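Local coordinates for iota-carrageenase (Alteromonas sp., PDB 1H80), which hydrolyses internal beta-1,4 linkages of iota-carrageenan, a sulfated galactan of red algal cell walls, with inversion of anomeric configuration, at residues A[146-152]-A[180-186]; A[80-86]-A[116-122]. All coordinates share one frame. Numbering follows the deposited sequence.

Contact 1: A[146-152]-A[180-186]; sequences SNFTIDD and ERIKQNN
Two neighbouring coils of a parallel beta-helix meet here strand on strand. Segments 146-152 and 180-186 run in the same direction, their strand axes 4.6 Å apart and 8° from parallel, in unbroken register from Ser146 opposite Glu180 to Asp152 opposite Asn186. Near the start both backbones kink with positive phi, at Asn147 (59/73) and Arg181 (51/63), the latter a corner between faces of the coil. Arg181 (chi1 m) points toward the other segment, and a water links its NH2 (2.7 Å) to Asn147 OD1 (2.8 Å), while Asn147 ND2 bonds Gly115 O; Arg181 O accepts Phe148 N at 3.1 Å. Phe148-Asp151 and Ile182-Asn185 are extended; at Asn186 phi turns positive again (52/57). Ile150 holds the middle: its N donates to Lys183 O (2.7 Å), and its O accepts Asn185 N (2.8 Å). Its side chain (m, t) shares a buried face with Phe148, Ile182 and Gln184, CD1 resting 3.9 Å from Ile182 CG2, while Ile182 CG1 sits over the Phe148 ring. On the other face, Asn185 ND2 donates to Asp151 OD1 (3.0 Å), while Asp151 OD2 salt-bridges Lys125. Asp152 (chi1 t) closes the pairing: its N reaches Asn185 O at 2.9 Å, its OD1 bonds Thr155, and its OD2 lies 2.8 Å from NE2 of Gln184, whose OE1 bonds Ser159 OG. In the sheet, strand 120-123 lies alongside 146-151 and strand 202-210 alongside 182-185.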
# COMPACT_ATOMS: atom_id res chain seq x y z
N SER A 146 11.38 6.89 6.24
CA SER A 146 11.40 8.01 5.30
C SER A 146 12.49 8.06 4.25
O SER A 146 13.58 7.55 4.46
CB SER A 146 11.53 9.28 6.15
OG SER A 146 11.81 10.46 5.41
N ASN A 147 12.16 8.70 3.13
CA ASN A 147 13.12 9.00 2.07
C ASN A 147 13.94 7.99 1.29
O ASN A 147 15.17 7.89 1.46
CB ASN A 147 14.07 10.02 2.67
CG ASN A 147 14.70 10.92 1.63
OD1 ASN A 147 14.17 11.09 0.53
ND2 ASN A 147 15.82 11.53 2.00
N PHE A 148 13.29 7.27 0.38
CA PHE A 148 13.99 6.34 -0.48
C PHE A 148 13.10 5.98 -1.65
O PHE A 148 11.90 6.25 -1.65
CB PHE A 148 14.46 5.11 0.30
CG PHE A 148 13.37 4.39 1.04
CD1 PHE A 148 12.65 3.36 0.42
CD2 PHE A 148 13.09 4.70 2.37
CE1 PHE A 148 11.68 2.66 1.13
CE2 PHE A 148 12.12 4.00 3.08
CZ PHE A 148 11.41 2.97 2.46
N THR A 149 13.74 5.42 -2.66
CA THR A 149 13.05 5.00 -3.87
C THR A 149 13.14 3.49 -3.93
O THR A 149 14.15 2.91 -3.54
CB THR A 149 13.72 5.60 -5.12
OG1 THR A 149 13.61 7.03 -5.08
CG2 THR A 149 13.06 5.07 -6.39
N ILE A 150 12.07 2.87 -4.38
CA ILE A 150 12.03 1.42 -4.50
C ILE A 150 11.88 1.08 -5.97
O ILE A 150 10.85 1.39 -6.58
CB ILE A 150 10.83 0.83 -3.74
CG1 ILE A 150 10.88 1.25 -2.27
CG2 ILE A 150 10.83 -0.69 -3.88
CD1 ILE A 150 9.60 0.97 -1.52
N ASP A 151 12.91 0.48 -6.55
CA ASP A 151 12.86 0.06 -7.94
C ASP A 151 12.33 -1.36 -7.90
O ASP A 151 13.08 -2.32 -7.71
CB ASP A 151 14.25 0.08 -8.58
CG ASP A 151 14.54 1.38 -9.30
OD1 ASP A 151 13.80 2.37 -9.11
OD2 ASP A 151 15.53 1.42 -10.06
N ASP A 152 11.02 -1.48 -8.05
CA ASP A 152 10.35 -2.77 -8.00
C ASP A 152 10.46 -3.47 -9.35
O ASP A 152 10.94 -2.90 -10.33
CB ASP A 152 8.87 -2.56 -7.66
CG ASP A 152 8.23 -3.76 -6.99
OD1 ASP A 152 8.79 -4.88 -7.07
OD2 ASP A 152 7.16 -3.58 -6.39
N GLU A 180 6.97 8.39 5.16
CA GLU A 180 6.98 9.46 4.18
C GLU A 180 8.11 9.48 3.18
O GLU A 180 9.11 8.80 3.35
CB GLU A 180 7.04 10.80 4.91
CG GLU A 180 8.27 10.88 5.82
CD GLU A 180 8.68 12.29 6.20
OE1 GLU A 180 7.79 13.13 6.42
OE2 GLU A 180 9.90 12.55 6.29
N ARG A 181 7.93 10.29 2.15
CA ARG A 181 8.93 10.48 1.11
C ARG A 181 9.44 9.19 0.50
O ARG A 181 10.63 8.88 0.59
CB ARG A 181 10.10 11.29 1.66
CG ARG A 181 9.69 12.65 2.21
CD ARG A 181 10.88 13.38 2.79
NE ARG A 181 11.88 13.67 1.77
CZ ARG A 181 13.12 14.10 2.04
NH1 ARG A 181 13.50 14.27 3.29
NH2 ARG A 181 13.96 14.35 1.05
N ILE A 182 8.54 8.45 -0.13
CA ILE A 182 8.92 7.20 -0.76
C ILE A 182 8.32 7.17 -2.15
O ILE A 182 7.18 7.59 -2.36
CB ILE A 182 8.43 5.98 0.04
CG1 ILE A 182 9.03 6.01 1.45
CG2 ILE A 182 8.84 4.69 -0.66
CD1 ILE A 182 8.45 4.97 2.39
N LYS A 183 9.11 6.70 -3.11
CA LYS A 183 8.66 6.58 -4.48
C LYS A 183 8.90 5.13 -4.87
O LYS A 183 9.97 4.59 -4.61
CB LYS A 183 9.48 7.49 -5.40
CG LYS A 183 9.32 7.21 -6.89
CD LYS A 183 7.89 7.39 -7.36
CE LYS A 183 7.73 6.99 -8.82
NZ LYS A 183 8.59 7.80 -9.72
N GLN A 184 7.89 4.50 -5.46
CA GLN A 184 8.03 3.13 -5.90
C GLN A 184 7.83 3.06 -7.41
O GLN A 184 6.85 3.60 -7.94
CB GLN A 184 7.00 2.23 -5.22
CG GLN A 184 7.13 0.76 -5.61
CD GLN A 184 6.36 -0.16 -4.69
OE1 GLN A 184 6.18 0.14 -3.51
NE2 GLN A 184 5.92 -1.30 -5.22
N ASN A 185 8.78 2.43 -8.09
CA ASN A 185 8.68 2.30 -9.54
C ASN A 185 8.34 0.87 -9.93
O ASN A 185 8.76 -0.09 -9.28
CB ASN A 185 10.01 2.67 -10.21
CG ASN A 185 10.37 4.12 -10.01
OD1 ASN A 185 9.59 5.02 -10.33
ND2 ASN A 185 11.56 4.37 -9.47
N ASN A 186 7.55 0.75 -10.99
CA ASN A 186 7.15 -0.54 -11.55
C ASN A 186 6.54 -1.54 -10.57
O ASN A 186 7.02 -2.66 -10.43
CB ASN A 186 8.35 -1.16 -12.27
CG ASN A 186 7.95 -2.28 -13.20
OD1 ASN A 186 6.84 -2.28 -13.74
ND2 ASN A 186 8.85 -3.24 -13.41
O HOH W 1 14.21 13.21 -1.33
O HOH W 2 11.53 -3.03 -13.01

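Contact 2: A[80-86]-A[116-122]. With CA (calcium ion), chain C; NA (sodium ion), chain G.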
# COMPACT_ATOMS: atom_id res chain seq x y z
N VAL A 80 20.66 6.46 6.25
CA VAL A 80 21.28 5.90 5.07
C VAL A 80 21.83 6.95 4.12
O VAL A 80 21.11 7.87 3.74
CB VAL A 80 20.25 5.03 4.32
CG1 VAL A 80 20.93 4.26 3.20
CG2 VAL A 80 19.56 4.09 5.29
N GLU A 81 23.09 6.83 3.73
CA GLU A 81 23.65 7.81 2.82
C GLU A 81 22.94 7.78 1.47
O GLU A 81 22.38 6.76 1.07
CB GLU A 81 25.16 7.63 2.69
CG GLU A 81 25.88 7.96 3.99
CD GLU A 81 27.37 8.21 3.82
OE1 GLU A 81 28.04 7.39 3.17
OE2 GLU A 81 27.87 9.23 4.35
N SER A 82 22.98 8.91 0.78
CA SER A 82 22.27 9.10 -0.47
C SER A 82 22.60 8.26 -1.70
O SER A 82 21.78 8.19 -2.63
CB SER A 82 22.31 10.58 -0.85
OG SER A 82 21.41 10.86 -1.90
N ASP A 83 23.77 7.64 -1.74
CA ASP A 83 24.13 6.83 -2.90
C ASP A 83 24.04 5.34 -2.58
O ASP A 83 24.47 4.50 -3.37
CB ASP A 83 25.53 7.17 -3.39
CG ASP A 83 25.62 8.59 -3.93
OD1 ASP A 83 24.75 8.97 -4.74
OD2 ASP A 83 26.56 9.32 -3.55
N VAL A 84 23.47 5.03 -1.43
CA VAL A 84 23.33 3.64 -1.02
C VAL A 84 22.32 2.89 -1.87
O VAL A 84 21.30 3.44 -2.29
CB VAL A 84 22.89 3.54 0.46
CG1 VAL A 84 22.45 2.10 0.79
CG2 VAL A 84 24.04 3.94 1.36
N ILE A 85 22.63 1.63 -2.14
CA ILE A 85 21.74 0.77 -2.90
C ILE A 85 21.56 -0.45 -2.02
O ILE A 85 22.54 -1.07 -1.60
CB ILE A 85 22.33 0.34 -4.25
CG1 ILE A 85 22.53 1.56 -5.15
CG2 ILE A 85 21.41 -0.67 -4.91
CD1 ILE A 85 23.24 1.26 -6.45
N ILE A 86 20.31 -0.77 -1.70
CA ILE A 86 20.02 -1.93 -0.88
C ILE A 86 19.27 -2.94 -1.73
O ILE A 86 18.27 -2.61 -2.37
CB ILE A 86 19.16 -1.54 0.35
CG1 ILE A 86 20.01 -0.75 1.34
CG2 ILE A 86 18.59 -2.79 1.01
CD1 ILE A 86 19.24 -0.19 2.52
N LEU A 116 19.28 9.98 4.00
CA LEU A 116 19.83 11.32 4.06
C LEU A 116 19.72 11.94 2.67
O LEU A 116 19.56 11.23 1.68
CB LEU A 116 21.31 11.26 4.46
CG LEU A 116 21.59 10.79 5.88
CD1 LEU A 116 23.05 10.40 6.00
CD2 LEU A 116 21.23 11.89 6.86
N GLY A 117 19.78 13.26 2.61
CA GLY A 117 19.73 13.94 1.33
C GLY A 117 18.51 13.64 0.49
O GLY A 117 17.38 13.69 0.99
N ASN A 118 18.72 13.34 -0.79
CA ASN A 118 17.60 13.06 -1.68
C ASN A 118 17.15 11.60 -1.64
O ASN A 118 16.37 11.16 -2.48
CB ASN A 118 17.91 13.48 -3.13
CG ASN A 118 19.10 12.75 -3.71
OD1 ASN A 118 19.40 11.63 -3.33
ND2 ASN A 118 19.77 13.39 -4.66
N GLY A 119 17.64 10.86 -0.65
CA GLY A 119 17.22 9.48 -0.50
C GLY A 119 18.09 8.45 -1.18
O GLY A 119 18.95 8.78 -1.98
N PHE A 120 17.85 7.19 -0.84
CA PHE A 120 18.63 6.10 -1.41
C PHE A 120 17.75 5.19 -2.23
O PHE A 120 16.56 5.45 -2.43
CB PHE A 120 19.31 5.30 -0.31
CG PHE A 120 18.37 4.71 0.70
CD1 PHE A 120 17.86 5.49 1.73
CD2 PHE A 120 17.99 3.37 0.61
CE1 PHE A 120 16.98 4.94 2.66
CE2 PHE A 120 17.11 2.82 1.54
CZ PHE A 120 16.61 3.61 2.57
N LEU A 121 18.34 4.10 -2.70
CA LEU A 121 17.61 3.17 -3.53
C LEU A 121 17.51 1.76 -2.98
O LEU A 121 18.49 1.21 -2.47
CB LEU A 121 18.29 3.10 -4.90
CG LEU A 121 17.69 2.13 -5.92
CD1 LEU A 121 16.37 2.67 -6.41
CD2 LEU A 121 18.65 1.94 -7.08
N VAL A 122 16.31 1.21 -3.04
CA VAL A 122 16.07 -0.18 -2.66
C VAL A 122 15.82 -0.76 -4.04
O VAL A 122 14.88 -0.36 -4.73
CB VAL A 122 14.81 -0.35 -1.79
CG1 VAL A 122 14.47 -1.83 -1.68
CG2 VAL A 122 15.06 0.23 -0.41
CA CA C . 20.25 9.57 -3.72
NA NA G . 30.06 8.62 3.78
O HOH W 3 21.64 13.72 -1.58
O HOH W 4 22.26 10.13 -4.77
O HOH W 5 17.87 9.50 -4.58
O HOH W 6 19.99 7.40 -4.78
O HOH W 7 19.85 10.16 -6.18
O HOH W 8 30.69 7.18 2.12
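Val80 starts the contact by accepting Leu116 N at its O (2.8 Å), while its CG1 lies over one face of the Phe120 ring, 3.8 Å from the centroid. Glu81 turns away from the other segment; its carboxylate chelates a sodium ion through OE1 (2.5 Å) and OE2 (2.4 Å), and OE1 also accepts Asn62 N. Here the chain enters a type I turn, 81-84, facing the type II' turn 116-119. Ser82 gives the calcium both O (2.3 Å) and OG (2.5 Å). Asp83 joins indirectly, its OD1 accepting from a calcium-bound water at 2.7 Å. Val84 O then receives Leu121 N (3.1 Å), and Ile85 pairs with Leu121 in a parallel bridge. Ile86 continues it, donating N to Leu121 O (2.8 Å) and setting CD1 3.8 Å from Phe120 CE2. With Asn118 OD1, Gly119 O and four waters, the two Ser82 oxygens make the calcium eight-coordinate. Ser82 OG and Asn118 OD1 lie only 2.6 Å apart because both bind the metal, which thus clamps turns of two successive coils together.

In the fold
The two contacts cover four successive coils, contact 2 the earlier pair and contact 1 the later, their centres about 10 Å apart. Strand 120-123 of contact 2 is the sheet neighbour of strand 143-151 of contact 1, so strands 85-88, 120-123, 143-151 and 177-185 run parallel, side by side, in one sheet. The seam is made by probable hydrogen bonds from Val122 N to Thr149 O and from Asp151 N to Val122 O, both 2.8 Å. Inside, the Phe120 and Phe148 rings meet, planes about 30° apart. At the kink of Asn147, ND2 bonds Gly117 O, joining contact 1 to the calcium-binding turn 116-119. Glycerol, probably from the crystallisation liquor, bonds Asn147 OD1 and Asn118 O.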